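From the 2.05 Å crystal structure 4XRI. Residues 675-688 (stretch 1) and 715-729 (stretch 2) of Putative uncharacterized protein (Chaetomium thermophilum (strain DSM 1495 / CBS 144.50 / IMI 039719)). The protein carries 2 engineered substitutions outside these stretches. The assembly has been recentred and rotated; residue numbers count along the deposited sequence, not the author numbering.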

ATOM      1  N   VAL A 675       0.088 -18.268  19.495  1.00 38.47           N
ATOM      2  CA  VAL A 675      -0.494 -18.568  20.801  1.00 41.07           C
ATOM      3  C   VAL A 675      -1.993 -18.788  20.659  1.00 38.22           C
ATOM      4  O   VAL A 675      -2.559 -19.699  21.264  1.00 43.33           O
ATOM      5  CB  VAL A 675      -0.236 -17.445  21.825  1.00 35.87           C
ATOM      6  CG1 VAL A 675      -0.876 -17.795  23.165  1.00 32.40           C
ATOM      7  CG2 VAL A 675       1.257 -17.220  21.996  1.00 32.99           C
ATOM      8  N   SER A 676      -2.626 -17.947  19.848  1.00 41.79           N
ATOM      9  CA  SER A 676      -4.041 -18.108  19.531  1.00 32.24           C
ATOM     10  C   SER A 676      -4.290 -19.450  18.854  1.00 39.49           C
ATOM     11  O   SER A 676      -5.219 -20.172  19.213  1.00 41.21           O
ATOM     12  CB  SER A 676      -4.533 -16.970  18.634  1.00 41.77           C
ATOM     13  OG  SER A 676      -4.768 -15.796  19.390  1.00 48.40           O
ATOM     14  N   ASP A 677      -3.447 -19.774  17.877  1.00 34.55           N
ATOM     15  CA  ASP A 677      -3.538 -21.043  17.164  1.00 40.20           C
ATOM     16  C   ASP A 677      -3.432 -22.232  18.112  1.00 41.80           C
ATOM     17  O   ASP A 677      -4.263 -23.138  18.078  1.00 46.56           O
ATOM     18  CB  ASP A 677      -2.446 -21.138  16.095  1.00 44.16           C
ATOM     19  CG  ASP A 677      -2.648 -20.153  14.968  1.00 49.13           C
ATOM     20  OD1 ASP A 677      -3.817 -19.875  14.630  1.00 58.15           O
ATOM     21  OD2 ASP A 677      -1.640 -19.657  14.421  1.00 47.88           O
ATOM     22  N   VAL A 678      -2.404 -22.216  18.954  1.00 42.84           N
ATOM     23  CA  VAL A 678      -2.123 -23.327  19.856  1.00 41.33           C
ATOM     24  C   VAL A 678      -3.228 -23.538  20.894  1.00 39.16           C
ATOM     25  O   VAL A 678      -3.623 -24.673  21.162  1.00 40.87           O
ATOM     26  CB  VAL A 678      -0.773 -23.115  20.576  1.00 45.28           C
ATOM     27  CG1 VAL A 678      -0.636 -24.052  21.767  1.00 42.26           C
ATOM     28  CG2 VAL A 678       0.381 -23.319  19.602  1.00 46.72           C
ATOM     29  N   THR A 679      -3.732 -22.449  21.469  1.00 39.63           N
ATOM     30  CA  THR A 679      -4.768 -22.546  22.492  1.00 43.46           C
ATOM     31  C   THR A 679      -6.099 -22.997  21.899  1.00 45.20           C
ATOM     32  O   THR A 679      -6.858 -23.728  22.537  1.00 39.08           O
ATOM     33  CB  THR A 679      -4.973 -21.207  23.226  1.00 42.61           C
ATOM     34  OG1 THR A 679      -5.268 -20.175  22.277  1.00 44.61           O
ATOM     35  CG2 THR A 679      -3.723 -20.834  24.002  1.00 35.48           C
ATOM     36  N   ARG A 680      -6.379 -22.563  20.676  1.00 44.66           N
ATOM     37  CA  ARG A 680      -7.612 -22.946  20.002  1.00 43.74           C
ATOM     38  C   ARG A 680      -7.539 -24.383  19.492  1.00 44.03           C
ATOM     39  O   ARG A 680      -8.532 -25.112  19.524  1.00 45.88           O
ATOM     40  CB  ARG A 680      -7.911 -21.988  18.846  1.00 45.04           C
ATOM     41  CG  ARG A 680      -8.332 -20.598  19.296  1.00 52.95           C
ATOM     42  CD  ARG A 680      -8.429 -19.622  18.132  1.00 60.17           C
ATOM     43  NE  ARG A 680      -9.500 -19.967  17.201  1.00 70.57           N
ATOM     44  CZ  ARG A 680     -10.781 -19.663  17.390  1.00 77.85           C
ATOM     45  NH1 ARG A 680     -11.155 -19.009  18.482  1.00 79.53           N
ATOM     46  NH2 ARG A 680     -11.688 -20.016  16.490  1.00 78.40           N
ATOM     47  N   SER A 681      -6.359 -24.786  19.032  1.00 42.66           N
ATOM     48  CA  SER A 681      -6.176 -26.115  18.458  1.00 45.58           C
ATOM     49  C   SER A 681      -6.030 -27.195  19.525  1.00 44.96           C
ATOM     50  O   SER A 681      -6.521 -28.312  19.358  1.00 45.96           O
ATOM     51  CB  SER A 681      -4.956 -26.136  17.535  1.00 46.24           C
ATOM     52  OG  SER A 681      -5.134 -25.261  16.435  1.00 50.91           O
ATOM     53  N   LEU A 682      -5.349 -26.866  20.617  1.00 38.65           N
ATOM     54  CA  LEU A 682      -5.092 -27.837  21.676  1.00 39.88           C
ATOM     55  C   LEU A 682      -6.159 -27.779  22.761  1.00 47.29           C
ATOM     56  O   LEU A 682      -6.360 -28.744  23.495  1.00 48.43           O
ATOM     57  CB  LEU A 682      -3.709 -27.611  22.295  1.00 48.00           C
ATOM     58  CG  LEU A 682      -2.488 -28.254  21.629  1.00 51.01           C
ATOM     59  CD1 LEU A 682      -2.360 -27.856  20.169  1.00 57.99           C
ATOM     60  CD2 LEU A 682      -1.224 -27.880  22.394  1.00 50.47           C
ATOM     61  N   GLY A 683      -6.838 -26.641  22.857  1.00 50.21           N
ATOM     62  CA  GLY A 683      -7.860 -26.443  23.867  1.00 48.71           C
ATOM     63  C   GLY A 683      -7.290 -26.501  25.271  1.00 48.53           C
ATOM     64  O   GLY A 683      -6.239 -25.924  25.550  1.00 43.00           O
ATOM     65  N   GLU A 684      -7.981 -27.221  26.149  1.00 48.56           N
ATOM     66  CA  GLU A 684      -7.587 -27.342  27.549  1.00 49.71           C
ATOM     67  C   GLU A 684      -6.227 -28.016  27.714  1.00 45.03           C
ATOM     68  O   GLU A 684      -5.598 -27.919  28.766  1.00 41.78           O
ATOM     69  CB  GLU A 684      -8.654 -28.118  28.320  1.00 56.84           C
ATOM     70  CG  GLU A 684     -10.056 -27.559  28.141  1.00 65.77           C
ATOM     71  CD  GLU A 684     -11.105 -28.365  28.879  1.00 75.69           C
ATOM     72  OE1 GLU A 684     -10.764 -29.443  29.409  1.00 73.72           O
ATOM     73  OE2 GLU A 684     -12.271 -27.918  28.929  1.00 78.06           O
ATOM     74  N   ARG A 685      -5.774 -28.691  26.663  1.00 43.16           N
ATOM     75  CA  ARG A 685      -4.466 -29.335  26.658  1.00 46.00           C
ATOM     76  C   ARG A 685      -3.338 -28.298  26.656  1.00 45.25           C
ATOM     77  O   ARG A 685      -2.190 -28.607  26.983  1.00 41.75           O
ATOM     78  CB  ARG A 685      -4.346 -30.264  25.447  1.00 52.47           C
ATOM     79  CG  ARG A 685      -3.063 -31.072  25.379  1.00 56.31           C
ATOM     80  CD  ARG A 685      -2.830 -31.850  26.660  1.00 56.82           C
ATOM     81  NE  ARG A 685      -1.585 -32.614  26.627  1.00 57.27           N
ATOM     82  CZ  ARG A 685      -0.394 -32.119  26.949  1.00 59.92           C
ATOM     83  NH1 ARG A 685       0.683 -32.892  26.891  1.00 62.96           N
ATOM     84  NH2 ARG A 685      -0.282 -30.855  27.327  1.00 51.58           N
ATOM     85  N   SER A 686      -3.676 -27.063  26.299  1.00 42.11           N
ATOM     86  CA  SER A 686      -2.695 -25.985  26.228  1.00 42.96           C
ATOM     87  C   SER A 686      -2.606 -25.200  27.536  1.00 37.67           C
ATOM     88  O   SER A 686      -1.703 -24.383  27.718  1.00 41.22           O
ATOM     89  CB  SER A 686      -3.037 -25.034  25.080  1.00 46.23           C
ATOM     90  OG  SER A 686      -4.218 -24.303  25.362  1.00 44.91           O
ATOM     91  N   GLN A 687      -3.547 -25.460  28.440  1.00 41.23           N
ATOM     92  CA  GLN A 687      -3.629 -24.764  29.729  1.00 39.32           C
ATOM     93  C   GLN A 687      -2.317 -24.701  30.528  1.00 39.44           C
ATOM     94  O   GLN A 687      -2.017 -23.666  31.121  1.00 39.77           O
ATOM     95  CB  GLN A 687      -4.715 -25.410  30.599  1.00 41.29           C
ATOM     96  CG  GLN A 687      -4.964 -24.730  31.947  1.00 38.13           C
ATOM     97  CD  GLN A 687      -4.059 -25.244  33.055  1.00 43.54           C
ATOM     98  OE1 GLN A 687      -3.743 -26.433  33.116  1.00 51.64           O
ATOM     99  NE2 GLN A 687      -3.622 -24.343  33.926  1.00 33.61           N
ATOM    100  N   PRO A 688      -1.535 -25.800  30.565  1.00 40.94           N
ATOM    101  CA  PRO A 688      -0.291 -25.704  31.340  1.00 41.99           C
ATOM    102  C   PRO A 688       0.736 -24.690  30.821  1.00 45.41           C
ATOM    103  O   PRO A 688       1.689 -24.384  31.538  1.00 45.33           O
ATOM    104  CB  PRO A 688       0.278 -27.126  31.247  1.00 50.07           C
ATOM    105  CG  PRO A 688      -0.909 -27.984  31.075  1.00 52.77           C
ATOM    106  CD  PRO A 688      -1.826 -27.198  30.196  1.00 47.72           C
ATOM    107  N   LEU A 715      -5.111  -8.865  22.883  1.00 29.44           N
ATOM    108  CA  LEU A 715      -6.419  -8.929  23.526  1.00 36.02           C
ATOM    109  C   LEU A 715      -7.240 -10.082  22.967  1.00 38.37           C
ATOM    110  O   LEU A 715      -7.896 -10.805  23.714  1.00 35.06           O
ATOM    111  CB  LEU A 715      -7.172  -7.612  23.353  1.00 36.20           C
ATOM    112  CG  LEU A 715      -6.450  -6.378  23.897  1.00 39.61           C
ATOM    113  CD1 LEU A 715      -7.347  -5.161  23.814  1.00 38.31           C
ATOM    114  CD2 LEU A 715      -5.969  -6.611  25.327  1.00 36.00           C
ATOM    115  N   GLN A 716      -7.195 -10.246  21.647  1.00 33.46           N
ATOM    116  CA  GLN A 716      -7.829 -11.387  20.993  1.00 33.33           C
ATOM    117  C   GLN A 716      -7.269 -12.675  21.577  1.00 30.85           C
ATOM    118  O   GLN A 716      -7.995 -13.644  21.805  1.00 36.14           O
ATOM    119  CB  GLN A 716      -7.607 -11.349  19.475  1.00 38.45           C
ATOM    120  CG  GLN A 716      -8.096 -12.592  18.755  1.00 43.02           C
ATOM    121  CD  GLN A 716      -7.671 -12.633  17.293  1.00 54.99           C
ATOM    122  OE1 GLN A 716      -7.544 -11.599  16.633  1.00 53.76           O
ATOM    123  NE2 GLN A 716      -7.445 -13.837  16.785  1.00 58.29           N
ATOM    124  N   CYS A 717      -5.966 -12.661  21.831  1.00 33.56           N
ATOM    125  CA  CYS A 717      -5.274 -13.796  22.415  1.00 35.59           C
ATOM    126  C   CYS A 717      -5.781 -14.106  23.825  1.00 33.85           C
ATOM    127  O   CYS A 717      -5.947 -15.275  24.188  1.00 34.96           O
ATOM    128  CB  CYS A 717      -3.773 -13.523  22.438  1.00 41.08           C
ATOM    129  SG  CYS A 717      -2.763 -14.979  22.601  1.00 48.00           S
ATOM    130  N   PHE A 718      -6.023 -13.056  24.608  1.00 33.03           N
ATOM    131  CA  PHE A 718      -6.612 -13.200  25.940  1.00 32.40           C
ATOM    132  C   PHE A 718      -7.913 -13.989  25.871  1.00 39.38           C
ATOM    133  O   PHE A 718      -8.189 -14.829  26.721  1.00 33.61           O
ATOM    134  CB  PHE A 718      -6.875 -11.831  26.582  1.00 31.86           C
ATOM    135  CG  PHE A 718      -5.636 -11.139  27.077  1.00 30.79           C
ATOM    136  CD1 PHE A 718      -4.472 -11.848  27.324  1.00 32.19           C
ATOM    137  CD2 PHE A 718      -5.643  -9.772  27.306  1.00 34.50           C
ATOM    138  CE1 PHE A 718      -3.338 -11.203  27.784  1.00 29.03           C
ATOM    139  CE2 PHE A 718      -4.513  -9.124  27.765  1.00 36.68           C
ATOM    140  CZ  PHE A 718      -3.358  -9.841  28.002  1.00 37.38           C
ATOM    141  N   GLY A 719      -8.705 -13.706  24.845  1.00 31.77           N
ATOM    142  CA  GLY A 719      -9.971 -14.379  24.639  1.00 31.06           C
ATOM    143  C   GLY A 719      -9.797 -15.861  24.387  1.00 35.05           C
ATOM    144  O   GLY A 719     -10.525 -16.679  24.940  1.00 37.23           O
ATOM    145  N   ASP A 720      -8.822 -16.205  23.552  1.00 38.15           N
ATOM    146  CA  ASP A 720      -8.532 -17.602  23.239  1.00 38.15           C
ATOM    147  C   ASP A 720      -8.015 -18.371  24.452  1.00 36.13           C
ATOM    148  O   ASP A 720      -8.381 -19.530  24.664  1.00 39.29           O
ATOM    149  CB  ASP A 720      -7.516 -17.691  22.100  1.00 38.39           C
ATOM    150  CG  ASP A 720      -8.059 -17.148  20.794  1.00 38.17           C
ATOM    151  OD1 ASP A 720      -9.231 -17.432  20.473  1.00 41.57           O
ATOM    152  OD2 ASP A 720      -7.317 -16.438  20.086  1.00 40.80           O
ATOM    153  N   ILE A 721      -7.167 -17.722  25.245  1.00 32.30           N
ATOM    154  CA  ILE A 721      -6.621 -18.337  26.448  1.00 31.90           C
ATOM    155  C   ILE A 721      -7.730 -18.603  27.465  1.00 31.95           C
ATOM    156  O   ILE A 721      -7.778 -19.669  28.087  1.00 39.48           O
ATOM    157  CB  ILE A 721      -5.531 -17.457  27.083  1.00 34.87           C
ATOM    158  CG1 ILE A 721      -4.273 -17.474  26.213  1.00 35.49           C
ATOM    159  CG2 ILE A 721      -5.200 -17.933  28.492  1.00 25.52           C
ATOM    160  CD1 ILE A 721      -3.200 -16.517  26.677  1.00 36.30           C
ATOM    161  N   ALA A 722      -8.624 -17.630  27.618  1.00 35.54           N
ATOM    162  CA  ALA A 722      -9.761 -17.754  28.525  1.00 34.53           C
ATOM    163  C   ALA A 722     -10.617 -18.964  28.166  1.00 39.24           C
ATOM    164  O   ALA A 722     -11.046 -19.719  29.039  1.00 35.75           O
ATOM    165  CB  ALA A 722     -10.604 -16.483  28.501  1.00 28.76           C
ATOM    166  N   SER A 723     -10.867 -19.137  26.872  1.00 38.58           N
ATOM    167  CA  SER A 723     -11.635 -20.277  26.380  1.00 41.33           C
ATOM    168  C   SER A 723     -10.932 -21.594  26.681  1.00 37.57           C
ATOM    169  O   SER A 723     -11.573 -22.592  27.011  1.00 40.35           O
ATOM    170  CB  SER A 723     -11.876 -20.158  24.872  1.00 45.18           C
ATOM    171  OG  SER A 723     -12.870 -19.193  24.586  1.00 51.61           O
ATOM    172  N   ALA A 724      -9.610 -21.586  26.570  1.00 35.74           N
ATOM    173  CA  ALA A 724      -8.822 -22.797  26.742  1.00 38.05           C
ATOM    174  C   ALA A 724      -8.730 -23.242  28.199  1.00 45.53           C
ATOM    175  O   ALA A 724      -8.767 -24.438  28.487  1.00 44.56           O
ATOM    176  CB  ALA A 724      -7.423 -22.596  26.167  1.00 35.50           C
ATOM    177  N   ILE A 725      -8.609 -22.287  29.118  1.00 42.21           N
ATOM    178  CA  ILE A 725      -8.322 -22.624  30.508  1.00 39.45           C
ATOM    179  C   ILE A 725      -9.512 -22.444  31.451  1.00 40.94           C
ATOM    180  O   ILE A 725      -9.416 -22.764  32.635  1.00 39.90           O
ATOM    181  CB  ILE A 725      -7.146 -21.788  31.040  1.00 37.35           C
ATOM    182  CG1 ILE A 725      -7.575 -20.343  31.302  1.00 33.73           C
ATOM    183  CG2 ILE A 725      -5.984 -21.829  30.061  1.00 34.24           C
ATOM    184  CD1 ILE A 725      -6.465 -19.485  31.873  1.00 35.28           C
ATOM    185  N   GLY A 726     -10.622 -21.932  30.924  1.00 33.54           N
ATOM    186  CA  GLY A 726     -11.857 -21.793  31.679  1.00 31.61           C
ATOM    187  C   GLY A 726     -11.730 -21.118  33.035  1.00 44.92           C
ATOM    188  O   GLY A 726     -11.337 -19.954  33.130  1.00 37.29           O
ATOM    189  N   GLY A 727     -12.060 -21.862  34.088  1.00 38.00           N
ATOM    190  CA  GLY A 727     -12.042 -21.351  35.448  1.00 34.04           C
ATOM    191  C   GLY A 727     -10.679 -20.881  35.920  1.00 36.71           C
ATOM    192  O   GLY A 727     -10.579 -20.084  36.851  1.00 36.81           O
ATOM    193  N   HIS A 728      -9.626 -21.381  35.280  1.00 35.76           N
ATOM    194  CA  HIS A 728      -8.265 -20.950  35.589  1.00 41.35           C
ATOM    195  C   HIS A 728      -8.085 -19.453  35.376  1.00 39.97           C
ATOM    196  O   HIS A 728      -7.277 -18.817  36.050  1.00 39.94           O
ATOM    197  CB  HIS A 728      -7.247 -21.703  34.733  1.00 40.04           C
ATOM    198  CG  HIS A 728      -6.957 -23.091  35.207  1.00 39.62           C
ATOM    199  ND1 HIS A 728      -7.602 -24.200  34.707  1.00 45.53           N
ATOM    200  CD2 HIS A 728      -6.076 -23.551  36.127  1.00 32.58           C
ATOM    201  CE1 HIS A 728      -7.136 -25.284  35.302  1.00 43.21           C
ATOM    202  NE2 HIS A 728      -6.208 -24.916  36.167  1.00 44.16           N
ATOM    203  N   PHE A 729      -8.852 -18.894  34.443  1.00 41.26           N
ATOM    204  CA  PHE A 729      -8.674 -17.504  34.038  1.00 38.55           C
ATOM    205  C   PHE A 729      -9.006 -16.507  35.149  1.00 37.52           C
ATOM    206  O   PHE A 729      -8.648 -15.334  35.054  1.00 39.69           O
ATOM    207  CB  PHE A 729      -9.516 -17.191  32.799  1.00 37.48           C
ATOM    208  CG  PHE A 729      -9.047 -15.976  32.048  1.00 34.77           C
ATOM    209  CD1 PHE A 729      -8.027 -16.073  31.115  1.00 29.91           C
ATOM    210  CD2 PHE A 729      -9.611 -14.735  32.289  1.00 37.22           C
ATOM    211  CE1 PHE A 729      -7.582 -14.956  30.434  1.00 33.17           C
ATOM    212  CE2 PHE A 729      -9.174 -13.616  31.609  1.00 34.51           C
ATOM    213  CZ  PHE A 729      -8.160 -13.725  30.679  1.00 33.74           C
TER
HETATM  214  O   HOH W   1      -9.182 -21.231  22.734  1.00 51.17           O

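What holds the two stretches together most strongly? The answer is Asp-720, whose CA-to-CB bond points toward stretch 1 and whose two carboxylate oxygens each take a different partner. Ser-676 OG donates a hydrogen bond to Asp-720 OD2 at 2.7 Å, a short contact between a hydroxyl and a charged acceptor. Arg-680 NH1 lies 3.2 Å from Asp-720 OD1, and here the hydrogen bond, with an angle of 159° at the hydrogen, is part of a salt bridge. The carboxylate oxygen sits at the edge of the guanidinium, near its plane, where the N-H groups point. Arg-680 leaves its helix sideways, but its long side chain brings the charged end back to the acid. Because Ser-676 and Arg-680 are four residues apart, they stand about one helical turn from each other, so a single carboxylate can engage both.

Does water add to this polar link? Water 1 bridges the two backbones just beyond the acid, donating to Asp-720 O at 2.7 Å and, in a weak bond, to Thr-679 O at 3.4 Å. Asp-720 O also accepts the helical bond from Ala-724 N at 3.1 Å, so the water uses remaining capacity on a carbonyl already engaged in its own helix.

How do the backbones lie against each other? Helix 675-682 and helix 715-725 run in nearly the same direction, their axes crossing at 23° and approaching to 8.7 Å. The backbones come close at three points: the CA atoms of Ser-676 and Cys-717 are 5.3 Å apart, those of Gly-683 and Ala-724 4.7 Å, and those of Gln-687 and Ile-725 5.2 Å. Gly-683 leaves helical geometry with a positive phi, which by itself favours glycine, and its carbonyl O comes 3.6 Å from Ala-724 CB. One residue later, Glu-684 CA makes a CA-H...O contact with Ala-724 O at 3.3 Å, a modest attraction that depends on this close backbone approach.

Which side chains fill the space between the helices? At the start, Val-675 CG1 packs 3.4 Å from Cys-717 SG and, more loosely, 4.4 Å from Ile-721 CD1. The CA-to-CB bond of Thr-679 points toward stretch 2, with its OG1 3.4 Å from Asp-720 CB and its methyl CG2 4.1 Å from Ile-721 CG1. The Ala-724 methyl sits among several neighbours: besides the Gly-683 carbonyl, Ser-686 OG comes within 3.7 Å of its CB. That hydroxyl is itself held by a 2.6 Å hydrogen bond from Ser-686 OG to Gly-683 O.

What extends the contact past the end of helix 675-682? Gln-687 CG lies 3.6 Å from Ile-725 CG2 and 4.0 Å from the His-728 ring centroid, a CH-pi contact over the ring face, and the amide at the end of the side chain brings NE2 to 3.4 Å from His-728 CD2, also over a face of the ring. The ring is steadied from within its own stretch, where His-728 ND1 donates to Ile-725 O at 3.1 Å.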